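Local coordinates for protein aldehyde Dehydrogenase (Burkholderia cenocepacia, PDB 4O6R) that probably oxidises aldehydes to carboxylic acids with NAD(P)+ as a member of the aldehyde dehydrogenase family, and binds AMP in its nucleotide pocket, at residues R59-P62 with A63-M67; Q92-S95 with L96-H100; R308-A311 with L312-I316; L422-D426 with L427-H431. All coordinates share one frame; numbering follows the deposited sequence.

Interaction 1. Residues R59-P62 with A63-M67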
loop_
_atom_site.group_PDB
_atom_site.type_symbol
_atom_site.label_atom_id
_atom_site.label_comp_id
_atom_site.label_asym_id
_atom_site.label_seq_id
_atom_site.Cartn_x
_atom_site.Cartn_y
_atom_site.Cartn_z
ATOM N N ARG A 59 22.036 -2.553 -24.163
ATOM C CA ARG A 59 21.822 -3.866 -24.797
ATOM C C ARG A 59 21.211 -4.897 -23.831
ATOM O O ARG A 59 20.397 -5.720 -24.226
ATOM C CB ARG A 59 23.148 -4.409 -25.352
ATOM C CG ARG A 59 23.664 -3.601 -26.539
ATOM C CD ARG A 59 24.780 -4.325 -27.273
ATOM N NE ARG A 59 25.945 -4.566 -26.414
ATOM C CZ ARG A 59 26.973 -3.740 -26.257
ATOM N NH1 ARG A 59 27.031 -2.576 -26.902
ATOM N NH2 ARG A 59 27.976 -4.081 -25.465
ATOM N N ALA A 60 21.655 -4.861 -22.576
ATOM C CA ALA A 60 21.236 -5.855 -21.568
ATOM C C ALA A 60 19.846 -5.591 -20.987
ATOM O O ALA A 60 19.198 -6.513 -20.496
ATOM C CB ALA A 60 22.255 -5.917 -20.460
ATOM N N PHE A 61 19.375 -4.355 -21.071
ATOM C CA PHE A 61 18.145 -3.956 -20.397
ATOM C C PHE A 61 16.893 -4.743 -20.812
ATOM O O PHE A 61 16.166 -5.216 -19.945
ATOM C CB PHE A 61 17.932 -2.433 -20.501
ATOM C CG PHE A 61 16.605 -1.981 -19.969
ATOM C CD1 PHE A 61 16.332 -2.046 -18.628
ATOM C CD2 PHE A 61 15.622 -1.515 -20.835
ATOM C CE1 PHE A 61 15.097 -1.641 -18.151
ATOM C CE2 PHE A 61 14.390 -1.110 -20.373
ATOM C CZ PHE A 61 14.116 -1.181 -19.025
ATOM N N PRO A 62 16.644 -4.920 -22.128
ATOM C CA PRO A 62 15.416 -5.632 -22.478
ATOM C C PRO A 62 15.294 -7.018 -21.818
ATOM O O PRO A 62 14.281 -7.306 -21.226
ATOM C CB PRO A 62 15.487 -5.728 -24.006
ATOM C CG PRO A 62 16.280 -4.544 -24.436
ATOM C CD PRO A 62 17.317 -4.379 -23.323
ATOM N N ALA A 63 16.334 -7.842 -21.884
ATOM C CA ALA A 63 16.304 -9.167 -21.254
ATOM C C ALA A 63 16.340 -9.128 -19.722
ATOM O O ALA A 63 15.822 -10.029 -19.058
ATOM C CB ALA A 63 17.460 -10.004 -21.764
ATOM N N TRP A 64 16.975 -8.111 -19.153
ATOM C CA TRP A 64 16.993 -7.974 -17.698
ATOM C C TRP A 64 15.637 -7.542 -17.145
ATOM O O TRP A 64 15.127 -8.121 -16.176
ATOM C CB TRP A 64 18.102 -7.005 -17.280
ATOM C CG TRP A 64 18.230 -6.832 -15.817
ATOM C CD1 TRP A 64 17.965 -5.686 -15.117
ATOM C CD2 TRP A 64 18.663 -7.796 -14.871
ATOM N NE1 TRP A 64 18.191 -5.885 -13.794
ATOM C CE2 TRP A 64 18.629 -7.173 -13.605
ATOM C CE3 TRP A 64 19.074 -9.135 -14.956
ATOM C CZ2 TRP A 64 18.987 -7.836 -12.436
ATOM C CZ3 TRP A 64 19.443 -9.800 -13.778
ATOM C CH2 TRP A 64 19.404 -9.148 -12.546
ATOM N N SER A 65 15.042 -6.534 -17.769
ATOM C CA SER A 65 13.724 -6.100 -17.358
ATOM C C SER A 65 12.674 -7.198 -17.658
ATOM O O SER A 65 11.692 -7.314 -16.918
ATOM C CB SER A 65 13.359 -4.768 -18.019
ATOM O OG SER A 65 13.398 -4.834 -19.444
ATOM N N ALA A 66 12.881 -8.015 -18.696
ATOM C CA ALA A 66 11.906 -9.073 -19.027
ATOM C C ALA A 66 11.998 -10.298 -18.138
ATOM O O ALA A 66 11.054 -11.076 -18.090
ATOM C CB ALA A 66 12.039 -9.529 -20.465
ATOM N N MET A 67 13.138 -10.495 -17.496
ATOM C CA MET A 67 13.328 -11.586 -16.552
ATOM C C MET A 67 12.266 -11.441 -15.455
ATOM O O MET A 67 12.019 -10.315 -14.981
ATOM C CB MET A 67 14.737 -11.492 -15.945
ATOM C CG MET A 67 15.112 -12.628 -15.021
ATOM S SD MET A 67 16.780 -12.460 -14.339
ATOM C CE MET A 67 17.679 -12.567 -15.874
HETATM O O HOH W 1 18.615 -7.827 -23.568
#

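Interaction 2. Residues Q92-S95 with L96-H100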
loop_
_atom_site.group_PDB
_atom_site.type_symbol
_atom_site.label_atom_id
_atom_site.label_comp_id
_atom_site.label_asym_id
_atom_site.label_seq_id
_atom_site.Cartn_x
_atom_site.Cartn_y
_atom_site.Cartn_z
ATOM N N GLN A 92 39.071 -7.465 4.780
ATOM C CA GLN A 92 40.470 -7.122 4.620
ATOM C C GLN A 92 40.677 -6.117 3.489
ATOM O O GLN A 92 41.421 -5.150 3.658
ATOM C CB GLN A 92 41.321 -8.369 4.382
ATOM C CG GLN A 92 41.452 -9.275 5.594
ATOM C CD GLN A 92 42.374 -8.702 6.670
ATOM O OE1 GLN A 92 43.303 -7.958 6.374
ATOM N NE2 GLN A 92 42.152 -9.105 7.915
ATOM N N LEU A 93 40.037 -6.337 2.344
ATOM C CA LEU A 93 40.234 -5.460 1.177
ATOM C C LEU A 93 39.678 -4.064 1.448
ATOM O O LEU A 93 40.345 -3.040 1.197
ATOM C CB LEU A 93 39.599 -6.063 -0.078
ATOM C CG LEU A 93 39.775 -5.304 -1.391
ATOM C CD1 LEU A 93 41.237 -5.171 -1.739
ATOM C CD2 LEU A 93 39.064 -6.036 -2.528
ATOM N N GLU A 94 38.477 -4.021 2.014
ATOM C CA GLU A 94 37.844 -2.745 2.388
ATOM C C GLU A 94 38.713 -1.956 3.382
ATOM O O GLU A 94 38.962 -0.763 3.174
ATOM C CB GLU A 94 36.415 -2.983 2.946
ATOM C CG GLU A 94 35.589 -1.721 3.226
ATOM C CD GLU A 94 35.066 -1.007 1.984
ATOM O OE1 GLU A 94 35.638 -1.152 0.886
ATOM O OE2 GLU A 94 34.078 -0.231 2.106
ATOM N N SER A 95 39.201 -2.618 4.435
ATOM C CA SER A 95 40.096 -1.979 5.415
ATOM C C SER A 95 41.396 -1.463 4.802
ATOM O O SER A 95 41.866 -0.397 5.165
ATOM C CB SER A 95 40.420 -2.910 6.597
ATOM O OG SER A 95 39.250 -3.126 7.389
ATOM N N LEU A 96 41.972 -2.220 3.886
ATOM C CA LEU A 96 43.227 -1.845 3.245
ATOM C C LEU A 96 43.072 -0.532 2.470
ATOM O O LEU A 96 43.928 0.349 2.548
ATOM C CB LEU A 96 43.668 -2.954 2.296
ATOM C CG LEU A 96 45.061 -2.867 1.696
ATOM C CD1 LEU A 96 46.140 -3.090 2.744
ATOM C CD2 LEU A 96 45.210 -3.877 0.557
ATOM N N ASP A 97 41.959 -0.423 1.762
ATOM C CA ASP A 97 41.668 0.664 0.835
ATOM C C ASP A 97 41.124 1.912 1.545
ATOM O O ASP A 97 41.447 3.036 1.189
ATOM C CB ASP A 97 40.605 0.127 -0.154
ATOM C CG ASP A 97 40.515 0.918 -1.431
ATOM O OD1 ASP A 97 41.360 1.816 -1.653
ATOM O OD2 ASP A 97 39.591 0.620 -2.215
ATOM N N THR A 98 40.284 1.717 2.544
ATOM C CA THR A 98 39.562 2.830 3.156
ATOM C C THR A 98 40.157 3.330 4.458
ATOM O O THR A 98 39.922 4.462 4.824
ATOM C CB THR A 98 38.132 2.437 3.511
ATOM O OG1 THR A 98 38.156 1.366 4.468
ATOM C CG2 THR A 98 37.387 2.038 2.287
ATOM N N GLY A 99 40.901 2.469 5.158
ATOM C CA GLY A 99 41.339 2.763 6.501
ATOM C C GLY A 99 40.371 2.361 7.607
ATOM O O GLY A 99 40.691 2.546 8.770
ATOM N N HIS A 100 39.194 1.840 7.287
ATOM C CA HIS A 100 38.274 1.414 8.326
ATOM C C HIS A 100 38.950 0.337 9.144
ATOM O O HIS A 100 39.546 -0.560 8.556
ATOM C CB HIS A 100 37.031 0.798 7.744
ATOM C CG HIS A 100 36.213 1.726 6.899
ATOM N ND1 HIS A 100 35.017 1.341 6.330
ATOM C CD2 HIS A 100 36.443 2.988 6.473
ATOM C CE1 HIS A 100 34.533 2.331 5.606
ATOM N NE2 HIS A 100 35.372 3.353 5.687
HETATM O O HOH W 2 37.337 -0.582 -1.390
#

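Interaction 3. Residues R308-A311 with L312-I316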
loop_
_atom_site.group_PDB
_atom_site.type_symbol
_atom_site.label_atom_id
_atom_site.label_comp_id
_atom_site.label_asym_id
_atom_site.label_seq_id
_atom_site.Cartn_x
_atom_site.Cartn_y
_atom_site.Cartn_z
ATOM N N ARG A 308 32.913 12.840 31.084
ATOM C CA ARG A 308 32.946 11.430 30.748
ATOM C C ARG A 308 33.213 11.191 29.241
ATOM O O ARG A 308 33.970 10.315 28.874
ATOM C CB ARG A 308 31.635 10.762 31.184
ATOM C CG ARG A 308 31.542 10.674 32.705
ATOM C CD ARG A 308 30.124 10.487 33.164
ATOM N NE ARG A 308 29.645 9.150 32.825
ATOM C CZ ARG A 308 28.431 8.691 33.105
ATOM N NH1 ARG A 308 27.517 9.466 33.666
ATOM N NH2 ARG A 308 28.112 7.471 32.755
ATOM N N PHE A 309 32.584 11.989 28.404
ATOM C CA PHE A 309 32.709 11.879 26.948
ATOM C C PHE A 309 34.120 12.186 26.448
ATOM O O PHE A 309 34.654 11.456 25.590
ATOM C CB PHE A 309 31.695 12.814 26.294
ATOM C CG PHE A 309 31.693 12.790 24.791
ATOM C CD1 PHE A 309 31.434 11.634 24.101
ATOM C CD2 PHE A 309 31.899 13.940 24.089
ATOM C CE1 PHE A 309 31.426 11.610 22.713
ATOM C CE2 PHE A 309 31.867 13.947 22.699
ATOM C CZ PHE A 309 31.648 12.788 22.012
ATOM N N VAL A 310 34.725 13.247 26.996
ATOM C CA VAL A 310 36.110 13.596 26.669
ATOM C C VAL A 310 37.051 12.464 27.109
ATOM O O VAL A 310 37.919 12.043 26.358
ATOM C CB VAL A 310 36.521 14.950 27.290
ATOM C CG1 VAL A 310 37.999 15.189 27.131
ATOM C CG2 VAL A 310 35.779 16.094 26.619
ATOM N N ALA A 311 36.830 11.916 28.295
ATOM C CA ALA A 311 37.658 10.798 28.764
ATOM C C ALA A 311 37.562 9.614 27.837
ATOM O O ALA A 311 38.580 9.078 27.443
ATOM C CB ALA A 311 37.318 10.399 30.192
ATOM N N LEU A 312 36.342 9.238 27.447
ATOM C CA LEU A 312 36.156 8.109 26.523
ATOM C C LEU A 312 36.862 8.355 25.179
ATOM O O LEU A 312 37.563 7.492 24.662
ATOM C CB LEU A 312 34.665 7.865 26.285
ATOM C CG LEU A 312 34.285 6.782 25.285
ATOM C CD1 LEU A 312 34.931 5.471 25.677
ATOM C CD2 LEU A 312 32.778 6.685 25.243
ATOM N N ALA A 313 36.659 9.538 24.634
ATOM C CA ALA A 313 37.229 9.917 23.337
ATOM C C ALA A 313 38.756 9.861 23.359
ATOM O O ALA A 313 39.374 9.341 22.411
ATOM C CB ALA A 313 36.764 11.300 22.934
ATOM N N SER A 314 39.354 10.371 24.439
ATOM C CA SER A 314 40.812 10.400 24.576
ATOM C C SER A 314 41.359 9.007 24.638
ATOM O O SER A 314 42.502 8.812 24.329
ATOM C CB SER A 314 41.251 11.103 25.864
ATOM O OG SER A 314 41.039 12.487 25.727
ATOM N N SER A 315 40.546 8.060 25.101
ATOM C CA SER A 315 40.972 6.691 25.289
ATOM C C SER A 315 40.871 5.833 23.994
ATOM O O SER A 315 41.384 4.731 23.948
ATOM C CB SER A 315 40.131 6.048 26.410
ATOM O OG SER A 315 38.865 5.621 25.895
ATOM N N ILE A 316 40.186 6.319 22.970
ATOM C CA ILE A 316 39.948 5.527 21.788
ATOM C C ILE A 316 41.283 5.102 21.186
ATOM O O ILE A 316 42.183 5.914 21.035
ATOM C CB ILE A 316 39.081 6.292 20.765
ATOM C CG1 ILE A 316 37.640 6.420 21.285
ATOM C CG2 ILE A 316 39.114 5.609 19.402
ATOM C CD1 ILE A 316 36.732 7.309 20.455
#

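Interaction 4. Residues L422-D426 with L427-H431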
loop_
_atom_site.group_PDB
_atom_site.type_symbol
_atom_site.label_atom_id
_atom_site.label_comp_id
_atom_site.label_asym_id
_atom_site.label_seq_id
_atom_site.Cartn_x
_atom_site.Cartn_y
_atom_site.Cartn_z
ATOM N N LEU A 422 18.070 12.573 19.352
ATOM C CA LEU A 422 17.977 13.145 20.670
ATOM C C LEU A 422 17.879 12.061 21.705
ATOM O O LEU A 422 17.440 10.936 21.421
ATOM C CB LEU A 422 16.786 14.110 20.753
ATOM C CG LEU A 422 15.474 13.398 20.449
ATOM C CD1 LEU A 422 14.735 13.199 21.735
ATOM C CD2 LEU A 422 14.618 14.158 19.475
ATOM N N TRP A 423 18.226 12.431 22.924
ATOM C CA TRP A 423 18.189 11.502 24.043
ATOM C C TRP A 423 17.374 12.119 25.158
ATOM O O TRP A 423 17.727 13.166 25.683
ATOM C CB TRP A 423 19.621 11.198 24.521
ATOM C CG TRP A 423 20.459 10.675 23.432
ATOM C CD1 TRP A 423 20.967 11.367 22.365
ATOM C CD2 TRP A 423 20.898 9.331 23.287
ATOM N NE1 TRP A 423 21.676 10.524 21.558
ATOM C CE2 TRP A 423 21.661 9.270 22.108
ATOM C CE3 TRP A 423 20.713 8.165 24.043
ATOM C CZ2 TRP A 423 22.240 8.079 21.653
ATOM C CZ3 TRP A 423 21.284 6.967 23.588
ATOM C CH2 TRP A 423 22.038 6.939 22.404
ATOM N N THR A 424 16.286 11.454 25.523
ATOM C CA THR A 424 15.426 11.911 26.585
ATOM C C THR A 424 14.594 10.720 26.974
ATOM O O THR A 424 14.511 9.759 26.203
ATOM C CB THR A 424 14.501 13.045 26.084
ATOM O OG1 THR A 424 13.738 13.585 27.165
ATOM C CG2 THR A 424 13.546 12.566 24.958
ATOM N N ASN A 425 13.951 10.790 28.136
ATOM C CA ASN A 425 12.984 9.789 28.507
ATOM C C ASN A 425 11.566 10.293 28.638
ATOM O O ASN A 425 10.683 9.566 29.109
ATOM C CB ASN A 425 13.476 9.075 29.742
ATOM C CG ASN A 425 14.667 8.213 29.403
ATOM O OD1 ASN A 425 14.545 7.211 28.693
ATOM N ND2 ASN A 425 15.842 8.697 29.746
ATOM N N ASP A 426 11.343 11.533 28.215
ATOM C CA ASP A 426 10.012 12.108 28.224
ATOM C C ASP A 426 9.326 11.750 26.917
ATOM O O ASP A 426 9.794 12.113 25.844
ATOM C CB ASP A 426 10.044 13.618 28.329
ATOM C CG ASP A 426 8.665 14.203 28.493
ATOM O OD1 ASP A 426 8.031 13.985 29.585
ATOM O OD2 ASP A 426 8.169 14.796 27.521
ATOM N N LEU A 427 8.223 11.031 27.058
ATOM C CA LEU A 427 7.388 10.582 25.966
ATOM C C LEU A 427 6.986 11.689 24.997
ATOM O O LEU A 427 7.278 11.578 23.811
ATOM C CB LEU A 427 6.126 9.947 26.550
ATOM C CG LEU A 427 5.045 9.480 25.558
ATOM C CD1 LEU A 427 5.563 8.437 24.578
ATOM C CD2 LEU A 427 3.877 8.922 26.288
ATOM N N SER A 428 6.298 12.725 25.497
ATOM C CA SER A 428 5.799 13.794 24.608
ATOM C C SER A 428 6.945 14.511 23.890
ATOM O O SER A 428 6.897 14.733 22.689
ATOM C CB SER A 428 4.949 14.805 25.374
ATOM O OG SER A 428 3.802 14.168 25.919
ATOM N N ARG A 429 7.991 14.841 24.631
ATOM C CA ARG A 429 9.122 15.572 24.060
ATOM C C ARG A 429 9.730 14.781 22.911
ATOM O O ARG A 429 10.022 15.355 21.877
ATOM C CB ARG A 429 10.202 15.839 25.101
ATOM C CG ARG A 429 11.489 16.442 24.514
ATOM C CD ARG A 429 12.578 16.439 25.561
ATOM N NE ARG A 429 12.400 17.493 26.533
ATOM C CZ ARG A 429 12.727 17.447 27.817
ATOM N NH1 ARG A 429 13.201 16.353 28.397
ATOM N NH2 ARG A 429 12.547 18.532 28.542
ATOM N N ALA A 430 9.915 13.471 23.092
ATOM C CA ALA A 430 10.539 12.653 22.050
ATOM C C ALA A 430 9.820 12.804 20.709
ATOM O O ALA A 430 10.458 13.099 19.680
ATOM C CB ALA A 430 10.600 11.180 22.476
ATOM N N HIS A 431 8.506 12.641 20.721
ATOM C CA HIS A 431 7.765 12.644 19.477
ATOM C C HIS A 431 7.593 14.058 18.921
ATOM O O HIS A 431 7.601 14.254 17.706
ATOM C CB HIS A 431 6.409 11.949 19.629
ATOM C CG HIS A 431 6.527 10.505 19.982
ATOM N ND1 HIS A 431 6.949 9.542 19.084
ATOM C CD2 HIS A 431 6.331 9.865 21.152
ATOM C CE1 HIS A 431 6.991 8.373 19.688
ATOM N NE2 HIS A 431 6.630 8.546 20.944
HETATM O O HOH W 3 5.580 13.161 28.347
#

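Interaction 1. Residues R59-P62 with A63-M67
Ser65 lies one helical turn beyond Phe61 and sets its hydroxyl over the middle of one face of the phenyl ring, OG standing 3.7 Å above the ring plane. The ring gets there because Phe61 CG is anti to the backbone N (chi1 173°), which lays the side chain forward along the helix, where CE1 comes within 3.6 Å of Ser65 CB. The serine oxygen is turned back toward the preceding turn, with OG 2.8 Å from Phe61 O. The same carbonyl takes a nearly straight bond from Ser65 N, at 2.8 Å.

These residues form the last turns of helix 47-66, which kinks at Pro62, whose N has no hydrogen to give to the turn before. Water 1 bridges the kink, donating to Arg59 O and accepting from Ala63 N, 2.8 Å from each. Helical bonding resumes with Trp64 N to Ala60 O at 3.0 Å and continues to Ala66 N on Pro62 O.

Trp64 swings its indole away from this pair to pack on Pro202, Val205 and Leu75, while Phe61 and Ser65 both rest on Pro146 of strand 138-153. At the helix end, Ala66 O accepts a hydrogen bond from Thr136 of a second subunit.

Interaction 2. Residues Q92-S95 with L96-H100
The imidazole of His100 has Thr98 OG1 over one face, 3.0 Å above the ring plane and displaced toward the rim, while the carboxylate of Glu94 approaches obliquely, its OE2 4.4 Å from His100 CE1. Thr98 OG1 does double duty: it accepts a nearly straight bond from His100 N at 3.0 Å, making an ST turn, and donates to Glu94 O at 2.6 Å. Its torsion, with OG1 between the backbone N and the carbonyl carbon (chi1 62°), faces it back down the helix, so that it meets Glu94 O from above the carbonyl plane while Thr98 N bonds to the same oxygen. The methyl CG2 of Thr98 packs against the Glu94 carboxylate, 3.8 Å from CD. Ser95 OG donates to His100 O at 2.8 Å, again from outside the carbonyl plane, and also bonds to Ser105.

Gly99, with positive phi (88°), ends the helix, and its N still reaches back to Ser95 O. Water 2 bridges Glu94 OE1 and Asp97 OD2, two carboxylate oxygens 5.3 Å apart, and probably eases their repulsion.

This buried C-terminal end of helix 87-98 is fastened on several sides. His100 bonds to Asp109 of helix 102-123, Glu94 to Ser188 of helix 187-199 and to Leu160 N of helix 159-172, and Asp97 to Leu187 N, while Leu96 touches Asn32 of strand 27-32.

Interaction 3. Residues R308-A311 with L312-I316
Val310 and Ser314 meet across one helical turn through the backbone as well as the side chain. Among the main-chain bonds, Ser314 N donates to Val310 O at 2.9 Å, preceded by Leu312 N to Arg308 O at 3.0 Å and Ala313 N to Phe309 O at 2.9 Å. The series weakens at the next step, where Ser315 N lies 3.2 Å from Ala311 O with a poorer angle at the hydrogen (131°). Ile316 N then bonds to Ala313 O, three residues back, as the helix tightens before it ends.

Two serine hydroxyls add side-chain polar contacts. Ser314 OG is anti to its own carbonyl carbon (chi1 -73°), which brings it 3.2 Å from Val310 O; the same hydroxyl is hydrogen-bonded to Thr356. Ser315 OG, placed between its own backbone N and carbonyl carbon (chi1 81°), donates to Leu312 O at 2.6 Å, and it has a second partner in Arg496 of a third subunit.

Packing between the two turns is slight and mostly carbon on oxygen. Ala313 CB rests 3.4 Å from Phe309 O, and Val310 CG1 is 4.3 Å from Ser314 OG, the closest these two side chains come. The larger side chains turn outward from the turn instead: Phe309 meets Ala277 of helix 270-282 and Ile376 of strand 375-378, and Val310 meets Leu355 of strand 353-356.

The whole is the C-terminal end of an amphipathic alpha-helix, helix 302-315, packed against the seven-stranded sheet, with Ser315 bonding back to a carbonyl of the preceding turn and the Ser314 hydroxyl close to another.

Interaction 4. Residues L422-D426 with L427-H431
Asp426 is the N-cap of helix 427-436: the chain leaves strand 421-423 extended through Thr424, turns at Asn425, and enters the helix with Ala430 N bonded to Asp426 O at 3.1 Å. The carboxylate completes the cap, with OD2 accepting from Arg429 N at 2.9 Å on its anti side. Having CG anti to the backbone N (chi1 -174°) carries the carboxylate forward over the first turn, where its other oxygen, OD1, accepts a hydrogen bond from water 3; that water accepts from Ser428 N at 3.0 Å.

Arg429 runs back across the turn. A bend at chi3 (-77°) brings the guanidinium edge to Thr424, and NH1 donates to OG1 at 3.1 Å, with the oxygen almost exactly in the guanidinium plane. Asp267 also bonds to that hydroxyl, and Asp404 makes a salt bridge with Arg429 NE. Beside this polar group, Thr424 CG2 lies 4.1 Å from Ala430 CB, and Leu422 CD1 is 4.2 Å from Ala430 CA.

The cap opens the crossover of a beta-alpha-beta unit. Strand 421-423 lies between strands 261-264 and 441-444, Leu422 and Ala430 both pack on Ile444, and the helix borders a second subunit, whose His431 meets its counterpart here.

In the fold
The four contacts follow one another along the chain, none nested or crossing, and none closes a loop, since each pair of segments is continuous: three are helix C-terminal ends and one a strand-to-helix turn. Interaction 1 ends helix 47-66 at the surface, and interaction 2 ends helix 87-98 in the interior, the side chain of Asp97 lying about 12 Å from the bound AMP. Interactions 3 and 4 lie at the seven-stranded sheet: one ends a helix packed on strands 353-356 and 375-378, the other leads out of strand 421-423. Their centres are about 26 Å apart, both across the chain's centre from interaction 1. Interactions 1, 3 and 4 also border other subunits of the tetramer.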